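Local coordinates for protein (R)-specific secondary-alkylsulfatase (PDB 4AXH) that hydrolyses (R)-secondary-alkyl sulfates with strict inversion of configuration, yielding (S)-alcohols and sulfate, as a zinc-dependent homodimer of the metallo-beta-lactamase superfamily, at residues 119-124 against 303-308; 195-200 against 260-265; 205-210 against 292-297; 266-271 against 282-287; 332-337 against 371-376. All coordinates share one frame; numbering follows the deposited sequence. Where two conformers were deposited one is given.

In the fold
All five contacts belong to, or flank, the metallo-beta-lactamase sandwich, whose two mixed sheets face each other. Contacts 1, 3 and 4 join the sheets: 1 and 3 lie 21 Å apart between centres, while 3 and 4 are 8 Å apart and share two pairs of neighbouring strands, 203-207 with 266-268 and 280-286 with 296-300. Contact 2 ties helix 194-199 to the loop leading into strand 266-268. Contact 5 pairs helices 330-344 and 362-388, about 4 Å from contact 3 at the nearest atoms. Along the chain contact 1 spans 2, 3 and 4, and contact 5 follows. Side chains of contacts 3 (D295) and 5 (W333) come within about 7 and 8 Å of a zinc ion.

Contact 1 (119-124 against 303-308); sequences EVMPKL and FKVLNT
In the metallo-beta-lactamase sandwich, the hairpin turn holding M121 and L124 packs on F303, just before strand 305-307 of the facing sheet, and on V305, the first residue of that strand. The hairpin is closed by a type II turn, with L124 N bonded to M121 O at 2.9 Å. A classic beta bulge places V120 and M121 both opposite L124. F303 pushes its ring into this corner: L124 CD1 lies over one face, while K123 CB, P122 O and M121 SD sit around the edge. L124 CB is 3.8 Å from F303 CE2. L124 and V305 meet tip to tip, CD2 of the leucine lying 3.7 Å from CG2 of the valine. M121 leaves the backbone with CG beside its N (chi1 -71°) and then runs extended, bringing SD within 3.6 Å of V305 CG1. No hydrogen bond crosses between the segments; apolar side chains carry the contact. K123 leads its amine away from it. Around these residues, V350 of strand 350-352 packs on M121 and V305, I138 of strand 135-138 touches L124 and F303, and L300 of strand 296-300 touches L124 and V305.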
# COMPACT_ATOMS: atom_id res chain seq x y z
N GLU A 119 -7.05 -33.44 21.77
CA GLU A 119 -8.16 -32.93 22.60
C GLU A 119 -7.71 -31.61 23.24
O GLU A 119 -6.59 -31.52 23.71
CB GLU A 119 -8.54 -33.94 23.69
CG GLU A 119 -9.84 -33.66 24.42
CD GLU A 119 -10.25 -34.74 25.40
OE1 GLU A 119 -9.40 -35.19 26.20
OE2 GLU A 119 -11.44 -35.13 25.38
N VAL A 120 -8.56 -30.59 23.20
CA VAL A 120 -8.29 -29.30 23.83
C VAL A 120 -9.03 -29.35 25.17
O VAL A 120 -8.47 -29.03 26.22
CB VAL A 120 -8.74 -28.10 22.96
CG1 VAL A 120 -8.54 -26.77 23.70
CG2 VAL A 120 -8.04 -28.10 21.61
N MET A 121 -10.27 -29.79 25.12
CA MET A 121 -11.22 -29.96 26.22
C MET A 121 -12.17 -31.10 25.78
O MET A 121 -12.30 -31.33 24.58
CB MET A 121 -12.05 -28.68 26.38
CG MET A 121 -11.27 -27.57 26.94
SD MET A 121 -12.33 -26.31 27.54
CE MET A 121 -11.11 -25.34 28.40
N PRO A 122 -12.89 -31.80 26.69
CA PRO A 122 -13.85 -32.82 26.22
C PRO A 122 -14.88 -32.14 25.31
O PRO A 122 -15.24 -30.99 25.60
CB PRO A 122 -14.47 -33.37 27.51
CG PRO A 122 -13.49 -32.98 28.60
CD PRO A 122 -12.93 -31.68 28.17
N LYS A 123 -15.26 -32.82 24.15
CA LYS A 123 -16.18 -32.31 23.10
C LYS A 123 -15.48 -31.26 22.18
O LYS A 123 -16.15 -30.65 21.35
CB LYS A 123 -17.47 -31.68 23.70
CG LYS A 123 -18.49 -32.62 24.31
CD LYS A 123 -19.72 -31.81 24.80
CE LYS A 123 -20.95 -32.66 25.07
NZ LYS A 123 -22.22 -31.89 25.06
N LEU A 124 -14.16 -31.05 22.33
CA LEU A 124 -13.39 -30.04 21.58
C LEU A 124 -12.02 -30.56 21.17
O LEU A 124 -11.12 -30.73 22.00
CB LEU A 124 -13.27 -28.76 22.40
CG LEU A 124 -12.82 -27.52 21.65
CD1 LEU A 124 -13.93 -27.00 20.76
CD2 LEU A 124 -12.38 -26.42 22.62
N PHE A 303 -17.15 -23.22 26.59
CA PHE A 303 -15.86 -23.87 26.77
C PHE A 303 -14.80 -22.98 27.41
O PHE A 303 -13.77 -23.50 27.86
CB PHE A 303 -15.36 -24.37 25.41
CG PHE A 303 -16.15 -25.50 24.80
CD1 PHE A 303 -17.30 -25.24 24.06
CD2 PHE A 303 -15.72 -26.81 24.90
CE1 PHE A 303 -18.03 -26.28 23.50
CE2 PHE A 303 -16.44 -27.85 24.33
CZ PHE A 303 -17.60 -27.58 23.64
N LYS A 304 -15.03 -21.64 27.44
CA LYS A 304 -14.07 -20.66 27.97
C LYS A 304 -12.75 -20.73 27.15
O LYS A 304 -11.64 -20.62 27.72
CB LYS A 304 -13.82 -20.83 29.49
CG LYS A 304 -14.78 -20.07 30.39
CD LYS A 304 -14.24 -19.98 31.81
CE LYS A 304 -14.12 -18.55 32.28
NZ LYS A 304 -12.88 -18.33 33.09
N VAL A 305 -12.88 -20.96 25.80
CA VAL A 305 -11.78 -21.06 24.83
C VAL A 305 -11.95 -19.97 23.79
O VAL A 305 -13.09 -19.64 23.42
CB VAL A 305 -11.52 -22.47 24.19
CG1 VAL A 305 -11.72 -23.62 25.16
CG2 VAL A 305 -12.34 -22.70 22.95
N LEU A 306 -10.83 -19.38 23.33
CA LEU A 306 -10.86 -18.34 22.31
C LEU A 306 -10.10 -18.79 21.07
O LEU A 306 -8.98 -19.30 21.18
CB LEU A 306 -10.36 -16.98 22.83
CG LEU A 306 -10.21 -15.83 21.82
CD1 LEU A 306 -11.55 -15.29 21.39
CD2 LEU A 306 -9.37 -14.73 22.37
N ASN A 307 -10.74 -18.65 19.90
CA ASN A 307 -10.12 -19.00 18.63
C ASN A 307 -9.90 -17.70 17.83
O ASN A 307 -10.86 -17.02 17.47
CB ASN A 307 -10.89 -20.07 17.87
CG ASN A 307 -10.13 -20.56 16.66
OD1 ASN A 307 -9.36 -19.83 16.04
ND2 ASN A 307 -10.34 -21.82 16.28
N THR A 308 -8.63 -17.38 17.58
CA THR A 308 -8.18 -16.15 16.92
C THR A 308 -7.86 -16.30 15.45
O THR A 308 -7.12 -15.46 14.91
CB THR A 308 -6.97 -15.60 17.65
OG1 THR A 308 -5.88 -16.51 17.47
CG2 THR A 308 -7.23 -15.38 19.12

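Contact 2 (195-200 against 260-265); sequences ADVKAG and TLVAPN
V197, in the last turn of helix 194-199, fills the tight part of this contact by packing against the loop that carries V262 and A263. Its two methyls divide the work. CG1, anti to the backbone N (chi1 170°), faces A263 O at 3.4 Å, while CG2 meets V262 CG2 at 4.0 Å, the two valines crossing obliquely. I192 touches both of these valines, and V204 of strand 203-207 packs on V197. The loop is tied down beside it by polar bonds, from A263 N to the carboxylate of E194 and from V262 O to the hydroxyl of Y177. Toward solvent, where K198 and A199 are exposed, the contact thins out. N265 is partly exposed and slides past V197 in the opposite direction, and G200 lies at the margin. G200 ends the helix in a Schellman motif: its phi is positive (86°), and its N bonds back to V197 O at 2.8 Å. The chain then enters strand 203-207, which runs parallel beside 172-176, and N265 bonds through its backbone to V204 of that strand. Helix 194-199 is the last of the helices connecting these parallel neighbours, 172-176 and 203-207, in a beta-alpha-beta crossover of the metallo-beta-lactamase fold.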
# COMPACT_ATOMS: atom_id res chain seq x y z
N ALA A 195 -25.45 -28.66 -1.96
CA ALA A 195 -26.88 -28.96 -1.92
C ALA A 195 -27.41 -28.86 -0.47
O ALA A 195 -28.45 -28.23 -0.27
CB ALA A 195 -27.15 -30.35 -2.48
N ASP A 196 -26.68 -29.43 0.52
CA ASP A 196 -27.07 -29.42 1.94
C ASP A 196 -27.02 -28.01 2.54
O ASP A 196 -27.82 -27.70 3.42
CB ASP A 196 -26.18 -30.36 2.77
CG ASP A 196 -26.26 -31.83 2.42
OD1 ASP A 196 -27.22 -32.23 1.74
OD2 ASP A 196 -25.38 -32.60 2.87
N VAL A 197 -26.07 -27.18 2.05
CA VAL A 197 -25.88 -25.81 2.49
C VAL A 197 -27.09 -25.01 2.01
O VAL A 197 -27.83 -24.48 2.84
CB VAL A 197 -24.52 -25.23 2.03
CG1 VAL A 197 -24.41 -23.72 2.27
CG2 VAL A 197 -23.37 -25.95 2.70
N LYS A 198 -27.35 -25.02 0.69
CA LYS A 198 -28.47 -24.32 0.07
C LYS A 198 -29.83 -24.68 0.71
O LYS A 198 -30.67 -23.80 0.89
CB LYS A 198 -28.45 -24.51 -1.45
CG LYS A 198 -27.17 -23.96 -2.12
CD LYS A 198 -27.39 -23.70 -3.60
CE LYS A 198 -26.17 -23.19 -4.35
NZ LYS A 198 -25.65 -24.23 -5.31
N ALA A 199 -29.99 -25.93 1.13
CA ALA A 199 -31.19 -26.45 1.79
C ALA A 199 -31.28 -26.01 3.27
O ALA A 199 -32.37 -26.07 3.87
CB ALA A 199 -31.20 -27.98 1.71
N GLY A 200 -30.15 -25.60 3.86
CA GLY A 200 -30.10 -25.18 5.25
C GLY A 200 -29.91 -26.32 6.23
O GLY A 200 -30.04 -26.12 7.44
N THR A 260 -11.50 -26.04 -3.25
CA THR A 260 -12.94 -25.89 -3.38
C THR A 260 -13.44 -24.60 -2.76
O THR A 260 -12.75 -23.98 -1.95
CB THR A 260 -13.69 -27.13 -2.80
OG1 THR A 260 -13.75 -27.02 -1.37
CG2 THR A 260 -13.09 -28.47 -3.24
N LEU A 261 -14.66 -24.21 -3.14
CA LEU A 261 -15.33 -23.03 -2.62
C LEU A 261 -16.80 -23.32 -2.46
O LEU A 261 -17.51 -23.39 -3.45
CB LEU A 261 -15.13 -21.84 -3.56
CG LEU A 261 -14.96 -20.49 -2.92
CD1 LEU A 261 -14.25 -19.52 -3.87
CD2 LEU A 261 -16.27 -19.93 -2.46
N VAL A 262 -17.27 -23.56 -1.24
CA VAL A 262 -18.70 -23.74 -1.02
C VAL A 262 -19.27 -22.51 -0.33
O VAL A 262 -18.88 -22.17 0.79
CB VAL A 262 -19.27 -25.13 -0.60
CG1 VAL A 262 -18.27 -26.27 -0.73
CG2 VAL A 262 -19.97 -25.10 0.75
N ALA A 263 -20.13 -21.78 -1.06
CA ALA A 263 -20.76 -20.55 -0.59
C ALA A 263 -21.35 -20.64 0.81
O ALA A 263 -22.01 -21.63 1.13
CB ALA A 263 -21.82 -20.12 -1.58
N PRO A 264 -21.10 -19.63 1.67
CA PRO A 264 -21.69 -19.65 3.02
C PRO A 264 -23.22 -19.45 3.03
O PRO A 264 -23.83 -18.94 2.09
CB PRO A 264 -20.99 -18.50 3.73
CG PRO A 264 -19.87 -18.08 2.82
CD PRO A 264 -20.31 -18.40 1.46
N ASN A 265 -23.82 -19.89 4.13
CA ASN A 265 -25.23 -19.87 4.45
C ASN A 265 -25.53 -18.55 5.18
O ASN A 265 -26.29 -17.73 4.68
CB ASN A 265 -25.46 -21.02 5.44
CG ASN A 265 -26.69 -21.80 5.26
OD1 ASN A 265 -26.64 -22.91 4.74
ND2 ASN A 265 -27.80 -21.30 5.79

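Contact 3 (205-210 against 292-297); sequences FAPSGF and APSDMN
P207 and M296 cross at about a right angle between the two facing sheets of the metallo-beta-lactamase fold, P207 ending strand 203-207 and M296 opening strand 296-300. The M296 chain starts with CG between the backbone N and the carbonyl carbon (chi1 71°) and then runs extended. This carries its thioether across the proline ring, with SD 3.7 Å from P207 CB and CE 3.9 Å from P207 CD. Next to it the same ring meets the other backbone, P207 CG coming within 3.4 Å of D295 N. S294, two residues before M296, points its OG into the bend after strand 203-207, a type II turn from P207 to F210 whose G209 is the N-cap of helix 210-219. With its OG anti to the backbone N, S294 donates to S208 O at 2.7 Å. The hydroxyl stands above that carbonyl's plane, 61° out of it, and the C=O...donor angle is 117°. A buried hydroxyl is thereby satisfied by a backbone carbonyl in the turn. S208 directs its own hydroxyl elsewhere, to E269. F210, just after the N-cap, stacks its ring on Y177. D295 points away from the strand end, its side chain about 3 Å from that of the zinc ligand H179 at the nearest atoms; M296 N makes a weak bond back to D295 OD1. The segment thus packs on the strand end with one side and neighbours the metal site with the other. On the helix side, F210 CB lies 3.7 Å from S294 OG.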
# COMPACT_ATOMS: atom_id res chain seq x y z
N PHE A 205 -21.18 -20.51 8.39
CA PHE A 205 -20.92 -19.13 8.83
C PHE A 205 -19.64 -18.58 8.25
O PHE A 205 -18.67 -19.32 8.09
CB PHE A 205 -20.87 -19.04 10.36
CG PHE A 205 -22.03 -19.68 11.08
CD1 PHE A 205 -22.01 -21.04 11.38
CD2 PHE A 205 -23.12 -18.93 11.48
CE1 PHE A 205 -23.08 -21.63 12.05
CE2 PHE A 205 -24.19 -19.52 12.15
CZ PHE A 205 -24.16 -20.87 12.44
N ALA A 206 -19.63 -17.26 7.96
CA ALA A 206 -18.49 -16.54 7.39
C ALA A 206 -18.56 -15.05 7.67
O ALA A 206 -19.66 -14.51 7.72
CB ALA A 206 -18.39 -16.79 5.88
N PRO A 207 -17.40 -14.34 7.84
CA PRO A 207 -17.46 -12.89 8.10
C PRO A 207 -17.92 -12.10 6.89
O PRO A 207 -17.84 -12.59 5.77
CB PRO A 207 -16.03 -12.55 8.49
CG PRO A 207 -15.20 -13.60 7.87
CD PRO A 207 -16.01 -14.84 7.86
N SER A 208 -18.42 -10.87 7.12
CA SER A 208 -18.90 -9.93 6.11
C SER A 208 -17.91 -9.81 4.95
O SER A 208 -16.70 -9.65 5.18
CB SER A 208 -19.09 -8.56 6.77
OG SER A 208 -19.38 -7.52 5.84
N GLY A 209 -18.45 -9.88 3.72
CA GLY A 209 -17.68 -9.71 2.49
C GLY A 209 -16.84 -10.87 2.01
O GLY A 209 -15.99 -10.68 1.12
N PHE A 210 -17.09 -12.07 2.56
CA PHE A 210 -16.36 -13.30 2.27
C PHE A 210 -16.26 -13.63 0.79
O PHE A 210 -15.13 -13.72 0.26
CB PHE A 210 -16.92 -14.49 3.07
CG PHE A 210 -16.21 -15.80 2.83
CD1 PHE A 210 -16.61 -16.66 1.81
CD2 PHE A 210 -15.16 -16.20 3.65
CE1 PHE A 210 -15.96 -17.88 1.61
CE2 PHE A 210 -14.53 -17.43 3.45
CZ PHE A 210 -14.94 -18.26 2.43
N ALA A 292 -6.69 -10.82 7.13
CA ALA A 292 -7.48 -11.06 5.93
C ALA A 292 -8.57 -10.00 5.81
O ALA A 292 -9.04 -9.52 6.84
CB ALA A 292 -8.12 -12.44 5.95
N PRO A 293 -9.00 -9.63 4.57
CA PRO A 293 -10.07 -8.61 4.41
C PRO A 293 -11.40 -8.98 5.05
O PRO A 293 -12.05 -8.13 5.68
CB PRO A 293 -10.19 -8.45 2.90
CG PRO A 293 -8.86 -8.90 2.38
CD PRO A 293 -8.52 -10.07 3.25
N SER A 294 -11.81 -10.25 4.91
CA SER A 294 -13.02 -10.81 5.51
C SER A 294 -12.46 -11.73 6.56
O SER A 294 -11.79 -12.71 6.21
CB SER A 294 -13.85 -11.55 4.47
OG SER A 294 -15.13 -11.82 5.00
N ASP A 295 -12.61 -11.37 7.83
CA ASP A 295 -11.96 -12.05 8.96
C ASP A 295 -12.72 -11.92 10.27
O ASP A 295 -13.43 -10.94 10.48
CB ASP A 295 -10.55 -11.40 9.10
CG ASP A 295 -9.54 -12.04 10.01
OD1 ASP A 295 -9.64 -13.27 10.27
OD2 ASP A 295 -8.62 -11.33 10.43
N MET A 296 -12.51 -12.87 11.18
CA MET A 296 -13.15 -12.87 12.49
C MET A 296 -12.54 -13.85 13.47
O MET A 296 -11.91 -14.82 13.06
CB MET A 296 -14.68 -13.10 12.38
CG MET A 296 -15.09 -14.50 11.99
SD MET A 296 -16.82 -14.53 11.56
CE MET A 296 -17.07 -16.30 11.27
N ASN A 297 -12.80 -13.62 14.77
CA ASN A 297 -12.39 -14.52 15.86
C ASN A 297 -13.66 -15.22 16.35
O ASN A 297 -14.77 -14.75 16.12
CB ASN A 297 -11.73 -13.74 17.01
CG ASN A 297 -10.44 -13.05 16.67
OD1 ASN A 297 -9.60 -13.58 15.94
ND2 ASN A 297 -10.24 -11.88 17.23

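Contact 4 (266-271 against 282-287); sequences VLIEKP and LEFQLT
P271 O receives the hydrogen bond from L286 N at 3.0 Å, with an N-H...O angle of 149°, where the chain passes from one sheet of the metallo-beta-lactamase sandwich to the other. The donor sits above the carbonyl plane, 44° out of it. Q285 CA adds a CA-H...O contact to the same oxygen at 3.5 Å. Strand 266-268 is an edge strand of the larger sheet; after P271 the chain forms strand 272-277, antiparallel to 280-286 in the six-stranded sheet. L286 packs against the bend between them. Its methyls reach back over the backbone of the other segment: CD1 is 3.3 Å from K270 O, and CD2 is 3.6 Å from I268 O. E273 also holds the bend, its OE2 accepting from the N of both E269 and K270, while E269 OE1 takes the hydroxyl of S208. Deeper in the sandwich, I268 crosses F284 at about a right angle. Its CG1 stands over one face of the ring, 3.9 Å above the plane and displaced from the ring centre. The F284 ring thus lies between the sheets, touched by I268 and by F205 of strand 203-207. Q285 OE1 accepts from N297 ND2. The ethyl branch makes the nearest apolar touch, I268 CD1 to F284 CD2 at 3.6 Å.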
# COMPACT_ATOMS: atom_id res chain seq x y z
N VAL A 266 -24.92 -18.36 6.37
CA VAL A 266 -25.10 -17.22 7.26
C VAL A 266 -23.86 -16.33 7.41
O VAL A 266 -22.79 -16.79 7.84
CB VAL A 266 -25.83 -17.60 8.59
CG1 VAL A 266 -25.67 -19.08 8.95
CG2 VAL A 266 -25.47 -16.69 9.76
N LEU A 267 -24.03 -15.04 7.06
CA LEU A 267 -23.00 -14.01 7.11
C LEU A 267 -23.01 -13.18 8.39
O LEU A 267 -24.05 -12.65 8.76
CB LEU A 267 -23.17 -13.07 5.90
CG LEU A 267 -22.38 -13.46 4.65
CD1 LEU A 267 -23.10 -13.06 3.41
CD2 LEU A 267 -21.00 -12.81 4.67
N ILE A 268 -21.84 -13.03 9.03
CA ILE A 268 -21.66 -12.24 10.24
C ILE A 268 -21.42 -10.79 9.81
O ILE A 268 -20.43 -10.48 9.14
CB ILE A 268 -20.54 -12.81 11.15
CG1 ILE A 268 -20.59 -14.37 11.27
CG2 ILE A 268 -20.49 -12.12 12.53
CD1 ILE A 268 -21.95 -15.02 11.68
N GLU A 269 -22.38 -9.91 10.16
CA GLU A 269 -22.35 -8.52 9.71
C GLU A 269 -22.13 -7.47 10.79
O GLU A 269 -21.65 -6.37 10.48
CB GLU A 269 -23.57 -8.20 8.81
CG GLU A 269 -23.61 -9.01 7.51
CD GLU A 269 -22.67 -8.60 6.38
OE1 GLU A 269 -22.18 -7.45 6.40
OE2 GLU A 269 -22.46 -9.42 5.46
N LYS A 270 -22.48 -7.82 12.04
CA LYS A 270 -22.33 -6.95 13.23
C LYS A 270 -20.92 -7.13 13.86
O LYS A 270 -20.38 -8.24 13.81
CB LYS A 270 -23.41 -7.28 14.30
CG LYS A 270 -24.86 -7.11 13.84
CD LYS A 270 -25.83 -7.74 14.85
CE LYS A 270 -27.26 -7.76 14.38
NZ LYS A 270 -28.10 -6.77 15.11
N PRO A 271 -20.34 -6.10 14.53
CA PRO A 271 -19.00 -6.27 15.14
C PRO A 271 -18.82 -7.46 16.08
O PRO A 271 -17.70 -7.95 16.25
CB PRO A 271 -18.79 -4.95 15.88
CG PRO A 271 -19.58 -3.97 15.11
CD PRO A 271 -20.82 -4.71 14.72
N LEU A 282 -21.65 -19.85 20.05
CA LEU A 282 -20.60 -19.22 19.27
C LEU A 282 -20.80 -17.73 19.31
O LEU A 282 -21.88 -17.25 18.98
CB LEU A 282 -20.64 -19.67 17.79
CG LEU A 282 -20.87 -21.15 17.48
CD1 LEU A 282 -21.43 -21.33 16.09
CD2 LEU A 282 -19.61 -21.93 17.64
N GLU A 283 -19.76 -17.00 19.72
CA GLU A 283 -19.69 -15.54 19.69
C GLU A 283 -18.57 -15.27 18.68
O GLU A 283 -17.45 -15.78 18.82
CB GLU A 283 -19.36 -14.93 21.06
CG GLU A 283 -19.46 -13.40 21.08
CD GLU A 283 -19.43 -12.69 22.43
OE1 GLU A 283 -19.51 -13.37 23.48
OE2 GLU A 283 -19.34 -11.44 22.44
N PHE A 284 -18.91 -14.54 17.63
CA PHE A 284 -18.02 -14.13 16.56
C PHE A 284 -17.67 -12.66 16.74
O PHE A 284 -18.55 -11.84 17.03
CB PHE A 284 -18.74 -14.32 15.21
CG PHE A 284 -19.29 -15.71 14.91
CD1 PHE A 284 -18.43 -16.76 14.56
CD2 PHE A 284 -20.65 -15.95 14.92
CE1 PHE A 284 -18.93 -18.02 14.27
CE2 PHE A 284 -21.16 -17.22 14.61
CZ PHE A 284 -20.29 -18.26 14.30
N GLN A 285 -16.39 -12.31 16.55
CA GLN A 285 -15.89 -10.94 16.61
C GLN A 285 -15.28 -10.57 15.26
O GLN A 285 -14.25 -11.13 14.91
CB GLN A 285 -14.83 -10.78 17.71
CG GLN A 285 -14.11 -9.41 17.68
CD GLN A 285 -12.77 -9.34 18.39
OE1 GLN A 285 -12.17 -10.37 18.77
NE2 GLN A 285 -12.27 -8.11 18.54
N LEU A 286 -15.91 -9.64 14.51
CA LEU A 286 -15.39 -9.24 13.22
C LEU A 286 -14.03 -8.55 13.35
O LEU A 286 -13.93 -7.54 14.05
CB LEU A 286 -16.37 -8.29 12.51
CG LEU A 286 -17.60 -8.88 11.78
CD1 LEU A 286 -18.43 -7.76 11.17
CD2 LEU A 286 -17.19 -9.79 10.66
N THR A 287 -12.99 -9.07 12.67
CA THR A 287 -11.64 -8.47 12.64
C THR A 287 -11.28 -8.09 11.21
O THR A 287 -10.18 -8.38 10.74
CB THR A 287 -10.59 -9.37 13.30
OG1 THR A 287 -10.55 -10.58 12.58
CG2 THR A 287 -10.88 -9.66 14.75

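Contact 5 (332-337 against 371-376); sequences AWAGYI and DQRDMY
W333 and Y376 stack face to face between two helices running nearly antiparallel (164°), their axes 8.0 Å apart at closest approach. The tryptophan has CG anti to the backbone N (chi1 -154°). Its five-membered ring and the ring of Y376 lie 4.2 Å apart between centroids, their planes inclined by only 10°. Both rings are also fixed at their polar ends, W333 NE1 bonding to N311 O and Y376 OH to H317 N. I337 comes to the same tyrosine from another direction, crossing it at about a right angle with CD1 3.6 Å from CD2 of Y376. Its other branch, CG2, packs on R373 CB at 3.6 Å. A334 has only a methyl here, which lets the helices close: its CB is 3.4 Å from R373 O and 4.0 Å from Y376 CB. R373 bends at chi3 and turns its guanidinium away, gripping D374 OD1 side-on with NE and NH2 (2.8 and 2.7 Å) from above the carboxylate plane. R588 of the second subunit forms salt bridges with D371 and D374, placing helix 362-388 at the dimer interface. On helix 330-344 the W333 side chain lies close to those of zinc ligand E291 and of L319, which binds sulfate, while Y336 packs on T287 after strand 280-286.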
# COMPACT_ATOMS: atom_id res chain seq x y z
N ALA A 332 -4.73 -1.52 12.68
CA ALA A 332 -6.04 -2.17 12.82
C ALA A 332 -5.90 -3.56 13.43
O ALA A 332 -6.70 -3.97 14.29
CB ALA A 332 -6.74 -2.22 11.46
N TRP A 333 -4.86 -4.28 13.00
CA TRP A 333 -4.51 -5.60 13.50
C TRP A 333 -4.31 -5.56 15.05
O TRP A 333 -4.99 -6.30 15.76
CB TRP A 333 -3.23 -6.10 12.80
CG TRP A 333 -3.07 -7.58 12.73
CD1 TRP A 333 -3.43 -8.52 13.67
CD2 TRP A 333 -2.38 -8.29 11.70
NE1 TRP A 333 -3.00 -9.77 13.29
CE2 TRP A 333 -2.36 -9.66 12.08
CE3 TRP A 333 -1.77 -7.90 10.48
CZ2 TRP A 333 -1.79 -10.65 11.25
CZ3 TRP A 333 -1.15 -8.87 9.70
CH2 TRP A 333 -1.21 -10.23 10.06
N ALA A 334 -3.43 -4.65 15.55
CA ALA A 334 -3.19 -4.49 16.99
C ALA A 334 -4.48 -4.15 17.76
O ALA A 334 -4.71 -4.71 18.84
CB ALA A 334 -2.10 -3.46 17.25
N GLY A 335 -5.33 -3.31 17.17
CA GLY A 335 -6.62 -2.93 17.74
C GLY A 335 -7.61 -4.07 17.91
O GLY A 335 -8.40 -4.09 18.88
N TYR A 336 -7.57 -5.06 16.98
CA TYR A 336 -8.44 -6.23 17.03
C TYR A 336 -7.94 -7.28 18.04
O TYR A 336 -8.73 -8.02 18.64
CB TYR A 336 -8.56 -6.86 15.63
CG TYR A 336 -9.40 -6.07 14.65
CD1 TYR A 336 -10.67 -5.61 14.99
CD2 TYR A 336 -8.96 -5.85 13.35
CE1 TYR A 336 -11.46 -4.91 14.09
CE2 TYR A 336 -9.74 -5.14 12.44
CZ TYR A 336 -10.99 -4.68 12.82
OH TYR A 336 -11.81 -4.04 11.92
N ILE A 337 -6.62 -7.37 18.21
CA ILE A 337 -6.00 -8.28 19.18
C ILE A 337 -6.40 -7.76 20.58
O ILE A 337 -6.93 -8.52 21.39
CB ILE A 337 -4.44 -8.37 18.99
CG1 ILE A 337 -4.10 -9.11 17.67
CG2 ILE A 337 -3.81 -9.09 20.19
CD1 ILE A 337 -2.72 -8.98 17.14
N ASP A 371 1.29 -9.32 24.15
CA ASP A 371 2.57 -9.34 23.42
C ASP A 371 2.31 -9.19 21.91
O ASP A 371 2.97 -8.38 21.27
CB ASP A 371 3.36 -10.64 23.71
CG ASP A 371 4.00 -10.77 25.09
OD1 ASP A 371 3.92 -9.82 25.88
OD2 ASP A 371 4.58 -11.83 25.37
N GLN A 372 1.30 -9.94 21.39
CA GLN A 372 0.86 -9.93 19.99
C GLN A 372 0.43 -8.53 19.61
O GLN A 372 1.00 -7.95 18.69
CB GLN A 372 -0.27 -10.96 19.75
CG GLN A 372 0.15 -12.44 19.82
CD GLN A 372 0.99 -12.95 18.66
OE1 GLN A 372 0.92 -12.46 17.53
NE2 GLN A 372 1.78 -13.99 18.90
N ARG A 373 -0.52 -7.95 20.38
CA ARG A 373 -1.01 -6.58 20.22
C ARG A 373 0.16 -5.62 20.16
O ARG A 373 0.32 -4.95 19.16
CB ARG A 373 -1.94 -6.20 21.40
CG ARG A 373 -2.24 -4.70 21.46
CD ARG A 373 -2.57 -4.22 22.85
NE ARG A 373 -1.42 -4.21 23.74
CZ ARG A 373 -1.49 -4.36 25.05
NH1 ARG A 373 -2.66 -4.54 25.64
NH2 ARG A 373 -0.39 -4.35 25.79
N ASP A 374 1.01 -5.62 21.19
CA ASP A 374 2.21 -4.79 21.28
C ASP A 374 3.15 -4.95 20.08
O ASP A 374 3.73 -3.95 19.68
CB ASP A 374 2.98 -5.08 22.58
CG ASP A 374 2.36 -4.58 23.86
OD1 ASP A 374 1.38 -3.79 23.79
OD2 ASP A 374 2.86 -4.96 24.95
N MET A 375 3.32 -6.18 19.52
CA MET A 375 4.20 -6.45 18.37
C MET A 375 3.75 -5.71 17.12
O MET A 375 4.57 -5.10 16.44
CB MET A 375 4.35 -7.94 18.13
CG MET A 375 5.10 -8.29 16.87
SD MET A 375 5.24 -10.06 16.49
CE MET A 375 3.58 -10.62 16.63
N TYR A 376 2.43 -5.72 16.86
CA TYR A 376 1.88 -5.03 15.71
C TYR A 376 1.85 -3.53 15.87
O TYR A 376 2.26 -2.83 14.93
CB TYR A 376 0.54 -5.64 15.25
CG TYR A 376 0.72 -7.05 14.71
CD1 TYR A 376 1.43 -7.29 13.53
CD2 TYR A 376 0.29 -8.16 15.44
CE1 TYR A 376 1.69 -8.58 13.09
CE2 TYR A 376 0.52 -9.45 14.99
CZ TYR A 376 1.21 -9.66 13.81
OH TYR A 376 1.44 -10.93 13.33